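Local coordinates for protein 3-oxo-tetronate kinase (Haemophilus influenzae, PDB 1YZY) that catalyses the ATP-dependent phosphorylation of 3-oxo-tetronate to 3-oxo-tetronate 4-phosphate, a step of carbohydrate metabolism, at residues A[22-27]-A[40-45]; A[85-90]-A[145-150]; A[91-96]-A[157-162]; A[238-243]-A[372-377]. One frame throughout, in Å; residues are numbered along the deposited sequence.

Contact 1 of 4, residues A[22-27]-A[40-45]; sequences NGLSTV and KVDAIV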
# COMPACT_ATOMS: atom_id res chain seq x y z
N ASN A 22 -2.30 -10.30 -9.41
CA ASN A 22 -3.08 -10.48 -10.60
C ASN A 22 -2.23 -10.38 -11.87
O ASN A 22 -2.68 -9.90 -12.91
CB ASN A 22 -4.27 -9.52 -10.61
CG ASN A 22 -5.40 -9.99 -9.71
OD1 ASN A 22 -6.12 -10.93 -10.05
ND2 ASN A 22 -5.51 -9.39 -8.53
N GLY A 23 -0.97 -10.80 -11.73
CA GLY A 23 -0.02 -10.84 -12.83
C GLY A 23 0.70 -9.63 -13.40
O GLY A 23 1.39 -9.76 -14.42
N LEU A 24 0.59 -8.47 -12.77
CA LEU A 24 1.25 -7.27 -13.29
C LEU A 24 2.56 -6.88 -12.56
O LEU A 24 2.58 -6.80 -11.35
CB LEU A 24 0.26 -6.09 -13.25
CG LEU A 24 -0.24 -5.56 -14.60
CD1 LEU A 24 -0.69 -6.67 -15.52
CD2 LEU A 24 -1.35 -4.55 -14.35
N SER A 25 3.65 -6.69 -13.30
CA SER A 25 4.89 -6.27 -12.64
C SER A 25 4.66 -4.83 -12.15
O SER A 25 4.30 -3.96 -12.93
CB SER A 25 6.11 -6.39 -13.57
OG SER A 25 5.95 -5.69 -14.79
N THR A 26 4.87 -4.61 -10.85
CA THR A 26 4.60 -3.30 -10.24
C THR A 26 5.74 -2.63 -9.46
O THR A 26 6.54 -3.29 -8.80
CB THR A 26 3.38 -3.44 -9.28
OG1 THR A 26 2.26 -4.01 -9.99
CG2 THR A 26 2.96 -2.09 -8.70
N VAL A 27 5.80 -1.30 -9.55
CA VAL A 27 6.77 -0.50 -8.83
C VAL A 27 5.99 0.56 -8.06
O VAL A 27 5.21 1.31 -8.64
CB VAL A 27 7.77 0.21 -9.77
CG1 VAL A 27 8.54 1.27 -9.00
CG2 VAL A 27 8.73 -0.80 -10.36
N LYS A 40 11.51 -1.18 -16.68
CA LYS A 40 10.31 -1.37 -17.49
C LYS A 40 9.33 -2.29 -16.76
O LYS A 40 9.58 -3.49 -16.66
CB LYS A 40 10.67 -1.99 -18.84
CG LYS A 40 11.87 -1.36 -19.54
CD LYS A 40 11.59 0.04 -20.07
CE LYS A 40 10.69 0.01 -21.30
NZ LYS A 40 10.53 1.37 -21.89
N VAL A 41 8.25 -1.73 -16.24
CA VAL A 41 7.22 -2.50 -15.53
C VAL A 41 5.84 -2.29 -16.13
O VAL A 41 5.66 -1.41 -16.98
CB VAL A 41 7.17 -2.17 -14.01
CG1 VAL A 41 8.45 -2.62 -13.33
CG2 VAL A 41 6.91 -0.69 -13.80
N ASP A 42 4.87 -3.09 -15.69
CA ASP A 42 3.50 -3.01 -16.18
C ASP A 42 2.68 -1.93 -15.48
O ASP A 42 1.76 -1.37 -16.07
CB ASP A 42 2.78 -4.35 -15.98
CG ASP A 42 3.44 -5.49 -16.71
OD1 ASP A 42 3.92 -5.29 -17.85
OD2 ASP A 42 3.47 -6.61 -16.14
N ALA A 43 3.00 -1.68 -14.22
CA ALA A 43 2.29 -0.69 -13.42
C ALA A 43 3.19 0.06 -12.43
O ALA A 43 4.11 -0.52 -11.86
CB ALA A 43 1.12 -1.35 -12.67
N ILE A 44 2.94 1.35 -12.27
CA ILE A 44 3.69 2.15 -11.32
C ILE A 44 2.68 2.86 -10.45
O ILE A 44 1.79 3.53 -10.96
CB ILE A 44 4.57 3.21 -12.01
CG1 ILE A 44 5.53 2.55 -13.01
CG2 ILE A 44 5.38 3.97 -10.96
CD1 ILE A 44 6.28 3.53 -13.88
N VAL A 45 2.78 2.66 -9.14
CA VAL A 45 1.90 3.29 -8.17
C VAL A 45 2.64 4.39 -7.40
O VAL A 45 3.70 4.13 -6.84
CB VAL A 45 1.41 2.25 -7.13
CG1 VAL A 45 0.43 2.90 -6.17
CG2 VAL A 45 0.77 1.06 -7.81

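Contact 2 of 4, residues A[85-90]-A[145-150]; sequences FDSTAK and TPMVDA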
# COMPACT_ATOMS: atom_id res chain seq x y z
N PHE A 85 -14.87 5.84 0.47
CA PHE A 85 -14.97 7.13 -0.20
C PHE A 85 -14.56 8.33 0.67
O PHE A 85 -15.00 9.45 0.43
CB PHE A 85 -16.41 7.31 -0.72
CG PHE A 85 -16.50 8.09 -2.01
CD1 PHE A 85 -16.01 7.56 -3.19
CD2 PHE A 85 -17.09 9.35 -2.03
CE1 PHE A 85 -16.10 8.27 -4.39
CE2 PHE A 85 -17.19 10.08 -3.23
CZ PHE A 85 -16.69 9.53 -4.40
N ASP A 86 -13.65 8.09 1.62
CA ASP A 86 -13.16 9.13 2.55
C ASP A 86 -12.93 10.49 1.91
O ASP A 86 -12.04 10.65 1.08
CB ASP A 86 -11.87 8.67 3.23
CG ASP A 86 -12.05 7.39 4.01
OD1 ASP A 86 -12.61 6.44 3.43
OD2 ASP A 86 -11.66 7.33 5.20
N SER A 87 -13.72 11.47 2.36
CA SER A 87 -13.67 12.84 1.85
C SER A 87 -14.71 13.71 2.57
O SER A 87 -15.32 13.29 3.56
CB SER A 87 -13.97 12.83 0.34
OG SER A 87 -15.16 12.11 0.05
N THR A 88 -14.84 14.96 2.11
CA THR A 88 -15.81 15.93 2.63
C THR A 88 -16.27 16.74 1.42
O THR A 88 -15.86 16.46 0.29
CB THR A 88 -15.21 16.91 3.68
OG1 THR A 88 -14.21 17.73 3.06
CG2 THR A 88 -14.62 16.15 4.86
N ALA A 89 -17.13 17.74 1.63
CA ALA A 89 -17.62 18.56 0.53
C ALA A 89 -16.45 19.21 -0.24
O ALA A 89 -16.61 19.67 -1.37
CB ALA A 89 -18.59 19.59 1.03
N LYS A 90 -15.30 19.30 0.41
CA LYS A 90 -14.09 19.82 -0.22
C LYS A 90 -13.19 18.63 -0.42
O LYS A 90 -12.11 18.83 -0.96
CB LYS A 90 -13.33 20.68 0.79
CG LYS A 90 -13.99 22.05 1.00
CD LYS A 90 -13.72 22.65 2.38
CE LYS A 90 -14.59 22.00 3.45
NZ LYS A 90 -14.57 22.77 4.73
N THR A 145 -12.76 12.43 8.39
CA THR A 145 -13.74 12.50 7.30
C THR A 145 -15.03 11.69 7.55
O THR A 145 -15.24 10.64 6.94
CB THR A 145 -13.12 12.02 5.96
OG1 THR A 145 -12.59 10.70 6.12
CG2 THR A 145 -12.01 12.96 5.51
N PRO A 146 -15.89 12.17 8.47
CA PRO A 146 -17.14 11.45 8.76
C PRO A 146 -18.07 11.39 7.54
O PRO A 146 -18.19 12.37 6.80
CB PRO A 146 -17.74 12.27 9.91
CG PRO A 146 -17.22 13.65 9.66
CD PRO A 146 -15.78 13.38 9.31
N MET A 147 -18.69 10.23 7.34
CA MET A 147 -19.59 10.01 6.20
C MET A 147 -21.03 9.76 6.67
O MET A 147 -21.34 8.72 7.24
CB MET A 147 -19.10 8.81 5.38
CG MET A 147 -17.61 8.82 5.04
SD MET A 147 -17.04 10.25 4.10
CE MET A 147 -17.64 9.87 2.45
N VAL A 148 -21.90 10.73 6.44
CA VAL A 148 -23.30 10.62 6.87
C VAL A 148 -24.28 10.34 5.74
O VAL A 148 -25.48 10.24 5.97
CB VAL A 148 -23.76 11.87 7.64
CG1 VAL A 148 -23.02 11.97 8.96
CG2 VAL A 148 -23.55 13.12 6.81
N ASP A 149 -23.77 10.27 4.51
CA ASP A 149 -24.59 9.99 3.34
C ASP A 149 -23.96 8.77 2.67
O ASP A 149 -22.75 8.72 2.48
CB ASP A 149 -24.58 11.19 2.38
CG ASP A 149 -25.66 11.12 1.30
OD1 ASP A 149 -26.38 10.10 1.21
OD2 ASP A 149 -25.80 12.09 0.53
N ALA A 150 -24.78 7.77 2.35
CA ALA A 150 -24.30 6.55 1.71
C ALA A 150 -24.40 6.60 0.19
O ALA A 150 -23.84 5.74 -0.49
CB ALA A 150 -25.06 5.35 2.26
O HOH W 1 -18.72 12.92 3.70

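Contact 3 of 4, residues A[91-96]-A[157-162]; sequences GNIGPV and DAQAKG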
# COMPACT_ATOMS: atom_id res chain seq x y z
N GLY A 91 -13.62 17.43 -0.00
CA GLY A 91 -12.89 16.18 -0.13
C GLY A 91 -12.38 16.08 -1.53
O GLY A 91 -13.12 16.01 -2.50
N ASN A 92 -11.06 16.05 -1.55
CA ASN A 92 -10.18 16.05 -2.72
C ASN A 92 -10.48 15.04 -3.81
O ASN A 92 -9.86 15.08 -4.88
CB ASN A 92 -8.74 15.84 -2.26
CG ASN A 92 -8.48 16.82 -1.11
OD1 ASN A 92 -9.09 17.88 -1.03
ND2 ASN A 92 -7.58 16.44 -0.20
N ILE A 93 -11.37 14.08 -3.56
CA ILE A 93 -11.66 13.06 -4.58
C ILE A 93 -12.17 13.75 -5.85
O ILE A 93 -11.64 13.54 -6.94
CB ILE A 93 -12.67 12.01 -4.08
CG1 ILE A 93 -12.03 11.15 -2.99
CG2 ILE A 93 -13.15 11.11 -5.23
CD1 ILE A 93 -13.02 10.23 -2.30
N GLY A 94 -13.18 14.61 -5.68
CA GLY A 94 -13.75 15.33 -6.81
C GLY A 94 -12.80 16.31 -7.46
O GLY A 94 -12.66 16.33 -8.69
N PRO A 95 -12.19 17.21 -6.67
CA PRO A 95 -11.25 18.19 -7.22
C PRO A 95 -10.11 17.53 -8.01
O PRO A 95 -9.74 18.00 -9.09
CB PRO A 95 -10.72 18.87 -5.96
CG PRO A 95 -11.95 18.88 -5.07
CD PRO A 95 -12.46 17.48 -5.25
N VAL A 96 -9.53 16.47 -7.44
CA VAL A 96 -8.43 15.75 -8.09
C VAL A 96 -8.88 15.08 -9.37
O VAL A 96 -8.15 15.09 -10.36
CB VAL A 96 -7.79 14.71 -7.13
CG1 VAL A 96 -6.72 13.92 -7.86
CG2 VAL A 96 -7.17 15.41 -5.94
N ASP A 157 -21.09 14.69 -6.03
CA ASP A 157 -21.66 15.96 -6.51
C ASP A 157 -21.33 17.13 -5.60
O ASP A 157 -21.20 18.26 -6.05
CB ASP A 157 -23.19 15.85 -6.65
CG ASP A 157 -23.62 15.21 -7.97
OD1 ASP A 157 -22.77 14.89 -8.83
OD2 ASP A 157 -24.84 15.02 -8.13
N ALA A 158 -21.27 16.86 -4.30
CA ALA A 158 -20.96 17.88 -3.32
C ALA A 158 -19.58 18.51 -3.52
O ALA A 158 -19.42 19.72 -3.37
CB ALA A 158 -21.05 17.29 -1.93
N GLN A 159 -18.61 17.69 -3.91
CA GLN A 159 -17.23 18.12 -4.11
C GLN A 159 -16.73 18.19 -5.54
O GLN A 159 -15.55 18.44 -5.78
CB GLN A 159 -16.29 17.20 -3.33
CG GLN A 159 -16.72 15.77 -3.63
CD GLN A 159 -15.88 14.74 -2.94
OE1 GLN A 159 -14.82 14.37 -3.44
NE2 GLN A 159 -16.35 14.25 -1.81
N ALA A 160 -17.60 17.92 -6.51
CA ALA A 160 -17.18 17.95 -7.91
C ALA A 160 -17.72 19.14 -8.69
O ALA A 160 -18.69 19.78 -8.29
CB ALA A 160 -17.56 16.65 -8.59
N LYS A 161 -17.06 19.46 -9.80
CA LYS A 161 -17.47 20.55 -10.67
C LYS A 161 -18.55 20.08 -11.65
O LYS A 161 -19.27 20.89 -12.23
CB LYS A 161 -16.28 21.10 -11.46
CG LYS A 161 -15.77 22.47 -11.02
CD LYS A 161 -14.95 22.40 -9.75
CE LYS A 161 -14.57 23.80 -9.25
NZ LYS A 161 -15.74 24.55 -8.68
N GLY A 162 -18.62 18.77 -11.87
CA GLY A 162 -19.59 18.19 -12.78
C GLY A 162 -20.68 17.39 -12.08
O GLY A 162 -20.81 17.45 -10.85

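Contact 4 of 4, residues A[238-243]-A[372-377]; sequences TNAFTP and IGKQIA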
# COMPACT_ATOMS: atom_id res chain seq x y z
N THR A 238 2.09 -16.05 -8.58
CA THR A 238 2.91 -17.23 -8.33
C THR A 238 4.35 -17.09 -8.81
O THR A 238 5.25 -17.74 -8.28
CB THR A 238 2.29 -18.52 -8.96
OG1 THR A 238 1.70 -18.20 -10.23
CG2 THR A 238 1.24 -19.10 -8.05
N ASN A 239 4.56 -16.21 -9.79
CA ASN A 239 5.89 -15.98 -10.36
C ASN A 239 6.48 -14.62 -10.01
O ASN A 239 7.32 -14.08 -10.74
CB ASN A 239 5.86 -16.17 -11.87
CG ASN A 239 5.61 -17.61 -12.27
OD1 ASN A 239 6.44 -18.49 -12.04
ND2 ASN A 239 4.45 -17.87 -12.87
N ALA A 240 5.97 -14.01 -8.94
CA ALA A 240 6.50 -12.73 -8.50
C ALA A 240 7.84 -13.06 -7.85
O ALA A 240 7.99 -14.11 -7.22
CB ALA A 240 5.56 -12.08 -7.50
N PHE A 241 8.82 -12.18 -8.05
CA PHE A 241 10.17 -12.40 -7.53
C PHE A 241 10.31 -12.54 -6.02
O PHE A 241 9.44 -12.12 -5.25
CB PHE A 241 11.11 -11.28 -8.02
CG PHE A 241 10.90 -9.95 -7.33
CD1 PHE A 241 11.47 -9.69 -6.08
CD2 PHE A 241 10.14 -8.95 -7.94
CE1 PHE A 241 11.30 -8.46 -5.45
CE2 PHE A 241 9.96 -7.72 -7.31
CZ PHE A 241 10.54 -7.47 -6.06
N THR A 242 11.42 -13.14 -5.63
CA THR A 242 11.81 -13.32 -4.22
C THR A 242 13.31 -12.96 -4.17
O THR A 242 13.94 -12.73 -5.20
CB THR A 242 11.55 -14.78 -3.70
OG1 THR A 242 12.11 -15.76 -4.59
CG2 THR A 242 10.08 -15.04 -3.53
N PRO A 243 13.88 -12.81 -2.96
CA PRO A 243 15.30 -12.47 -2.93
C PRO A 243 16.17 -13.60 -3.47
O PRO A 243 15.82 -14.78 -3.35
CB PRO A 243 15.56 -12.28 -1.43
CG PRO A 243 14.26 -11.82 -0.91
CD PRO A 243 13.30 -12.75 -1.61
N ILE A 372 7.39 -4.48 -6.39
CA ILE A 372 6.64 -5.39 -5.52
C ILE A 372 6.74 -6.85 -5.98
O ILE A 372 6.53 -7.17 -7.16
CB ILE A 372 5.17 -4.94 -5.51
CG1 ILE A 372 5.09 -3.41 -5.40
CG2 ILE A 372 4.44 -5.59 -4.34
CD1 ILE A 372 5.30 -2.87 -4.00
N GLY A 373 7.08 -7.72 -5.03
CA GLY A 373 7.25 -9.13 -5.31
C GLY A 373 6.30 -10.07 -4.60
O GLY A 373 5.27 -9.66 -4.07
N LYS A 374 6.68 -11.35 -4.56
CA LYS A 374 5.87 -12.40 -3.95
C LYS A 374 5.40 -12.14 -2.54
O LYS A 374 6.15 -11.69 -1.68
CB LYS A 374 6.60 -13.73 -4.03
CG LYS A 374 5.69 -14.94 -4.09
CD LYS A 374 6.43 -16.07 -4.77
CE LYS A 374 5.65 -17.36 -4.71
NZ LYS A 374 6.49 -18.47 -5.23
N GLN A 375 4.13 -12.46 -2.30
CA GLN A 375 3.49 -12.26 -1.02
C GLN A 375 3.91 -13.30 0.02
O GLN A 375 3.65 -14.50 -0.14
CB GLN A 375 1.97 -12.27 -1.20
CG GLN A 375 1.16 -12.01 0.06
CD GLN A 375 -0.33 -11.84 -0.21
OE1 GLN A 375 -0.76 -10.83 -0.78
NE2 GLN A 375 -1.12 -12.81 0.20
N ILE A 376 4.57 -12.84 1.07
CA ILE A 376 5.02 -13.69 2.17
C ILE A 376 3.80 -13.99 3.04
O ILE A 376 3.60 -15.11 3.51
CB ILE A 376 6.09 -12.98 3.04
CG1 ILE A 376 7.33 -12.69 2.21
CG2 ILE A 376 6.45 -13.82 4.25
CD1 ILE A 376 8.32 -11.82 2.92
N ALA A 377 3.03 -12.94 3.28
CA ALA A 377 1.81 -13.02 4.08
C ALA A 377 0.93 -11.86 3.61
O ALA A 377 1.41 -10.93 2.96
CB ALA A 377 2.14 -12.88 5.57

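Contact 1 of 4, residues A[22-27]-A[40-45]
Val-27 and Val-41 pack so closely that CG2 of the first stands 3.5 Å from CG1 of the second, tighter than usual for two carbons, with the side chains crossing at about a right angle. Beside them the backbones run as parallel strands. Val-27 N donates to Ala-43 O at 3.0 Å, and Val-27 O takes the N-H of Val-45 at 2.8 Å. On the face that carries Thr-26, its CG2 lies against Val-45 CG2, and Leu-19 of helix 9-20 covers both Thr-26 and Ala-43. The other end is polar and more open, with Asp-42 exposed and Ser-25 partly so. A chi1 of -60° sets Asp-42 CG beside its own backbone N; OD2 accepts Ser-25 N at 2.8 Å on its anti side, 27° out of the carboxylate plane. Ser-25 OG gives OD2 a weak second bond and itself accepts from Asp-42 N at 3.0 Å. Just upstream, Gly-23 with its positive phi is the C' residue of the Schellman motif that ends helix 9-20. Helix, Schellman turn, then a parallel strand whose approach is tied down by the Ser-25 and Asp-42 side chains: this is the entry into the parallel strands of the sugar-binding domain.

Contact 2 of 4, residues A[85-90]-A[145-150]
Met-147 reaches across to the backbone of Phe-85 and Ser-87 with the last two atoms of its side chain. From CB, which starts off to one side of the facing loop, CG stands beside the backbone N (chi1 -48°), and bends at chi2 and chi3 fold the rest of the chain over. SD then comes within 3.5 Å of Ser-87 O and the methyl CE ends 3.4 Å from Phe-85 O. CE also lies 4.3 Å from Phe-85 CB. Leu-134, Met-139 and Leu-155 pack around the same methionine, so its bent chain is buried.

Thr-145 turns its CB toward the facing loop and sits 3.5 Å from Ser-87 O through that atom. Its OG1 branch comes up to Asp-86 CB, the two side chains crossing at about a right angle, while CG2 meets Thr-88 CG2 at 4.2 Å. Asp-86 finds its polar partner in Thr-84, through OD1.

The Ser-87 hydroxyl turns back within its own loop and donates to Phe-85 O at 2.7 Å, nearly in line with the C=O bond; its second partner is Gln-159 NE2. Between the loops a water donates to Pro-146 O at 3.2 Å and, weakly, to Ser-87 O. One residue on, Thr-88 OG1 accepts the N-H of Lys-90, closing an ST turn. The contact thus joins two irregular loops of the sugar-binding domain: an ST turn on the approach to helix 93-104, and the run that leads into helix 152-159.

Contact 3 of 4, residues A[91-96]-A[157-162]
Gln-159 joins the C-terminal part of helix 152-159 to the N-terminal part of helix 93-104 and the loop before it, a contact within the sugar-binding domain carried largely by one amide. Its CG sits between the backbone N and the carbonyl carbon (chi1 47°), and from there the chain runs extended, CD anti to CA (chi2 180°), which brings CD up to the turn at Gly-91 to Gly-94. As modelled, OE1 accepts the N-H of Gly-94 at 2.8 Å, in the plane of the amide and on a lone pair. The same oxygen stands only 2.5 Å from Gly-91 O, too close for two acceptors, so the exact placing of the amide is doubtful. The Ile-93 side chain also touches Tyr-81, Phe-85 and Ser-87.

Backbone approach is close too. Gly-94 and Ala-160 bring their CA atoms to 4.5 Å, and a CB on Gly-94 would run into Gln-159 O, so the bare CA is what lets the two chains meet. Past that point Lys-161 N bonds to Asp-98 OD2, a second tie between the 157-162 segment and helix 93-104. The Pro-95 ring lies against the backbone carbonyl of the same glutamine, with CD 3.3 Å from Gln-159 O.

Contact 4 of 4, residues A[238-243]-A[372-377]
Phe-241 and Lys-374 share the one strong hydrogen bond of the contact: Lys-374 N donates to Phe-241 O at 2.9 Å, nearly straight (165° at H) and in the plane of the carbonyl. A second, weak one runs from Lys-374 NZ to Thr-238 O at 3.4 Å. The lysine reaches it with CG anti to its backbone N (chi1 -151°) and the chain extended beyond.

Of the aromatic contacts, a CH-pi interaction stands out. Gly-373 CA lies over one face of the Phe-241 ring, 3.8 Å from the centroid and displaced toward the rim. A CB on this glycine would collide with Phe-241 O. Phe-241 CE2 approaches Ile-372 O obliquely, at 3.5 Å.

Van der Waals contacts fill in the rest. Ala-240 presses its CB onto the lysine backbone, 3.2 Å from Lys-374 N. The apolar pair is Thr-242 CG2 and Lys-374 CB, 3.8 Å apart, the two side chains lying side by side and pointing the same way.

The 238-243 loop, between helix 221-232 and strand 248-252, thus crosses strand 369-375. Phe-241 also touches strands 380-385 and 391-395, and beyond the crossing a classic beta bulge places Ile-376 and Ala-377 both opposite Val-380, with Ile-376 packed on helix 404-410.

In the fold
Along the chain contact 1 closes first; contacts 2 and 3 follow with their segments alternating, and contact 4 comes last. The first three lie within the sugar-binding domain, whereas in contact 4 the 372-377 segment belongs to the nucleotide-binding domain. Contacts 2 and 3 touch, their centres 11 Å apart: they use consecutive parts of the run 85-96, and 145-150 leads into helix 152-159, whose last part serves contact 3. Contacts 1 and 4, centres 13 Å apart, meet where strands 26-30 and 369-375 pair antiparallel, Thr-26 O probably accepting from Ile-372 N. They lie 28 to 37 Å, centre to centre, from contacts 2 and 3, and mark where strands of the two domains join.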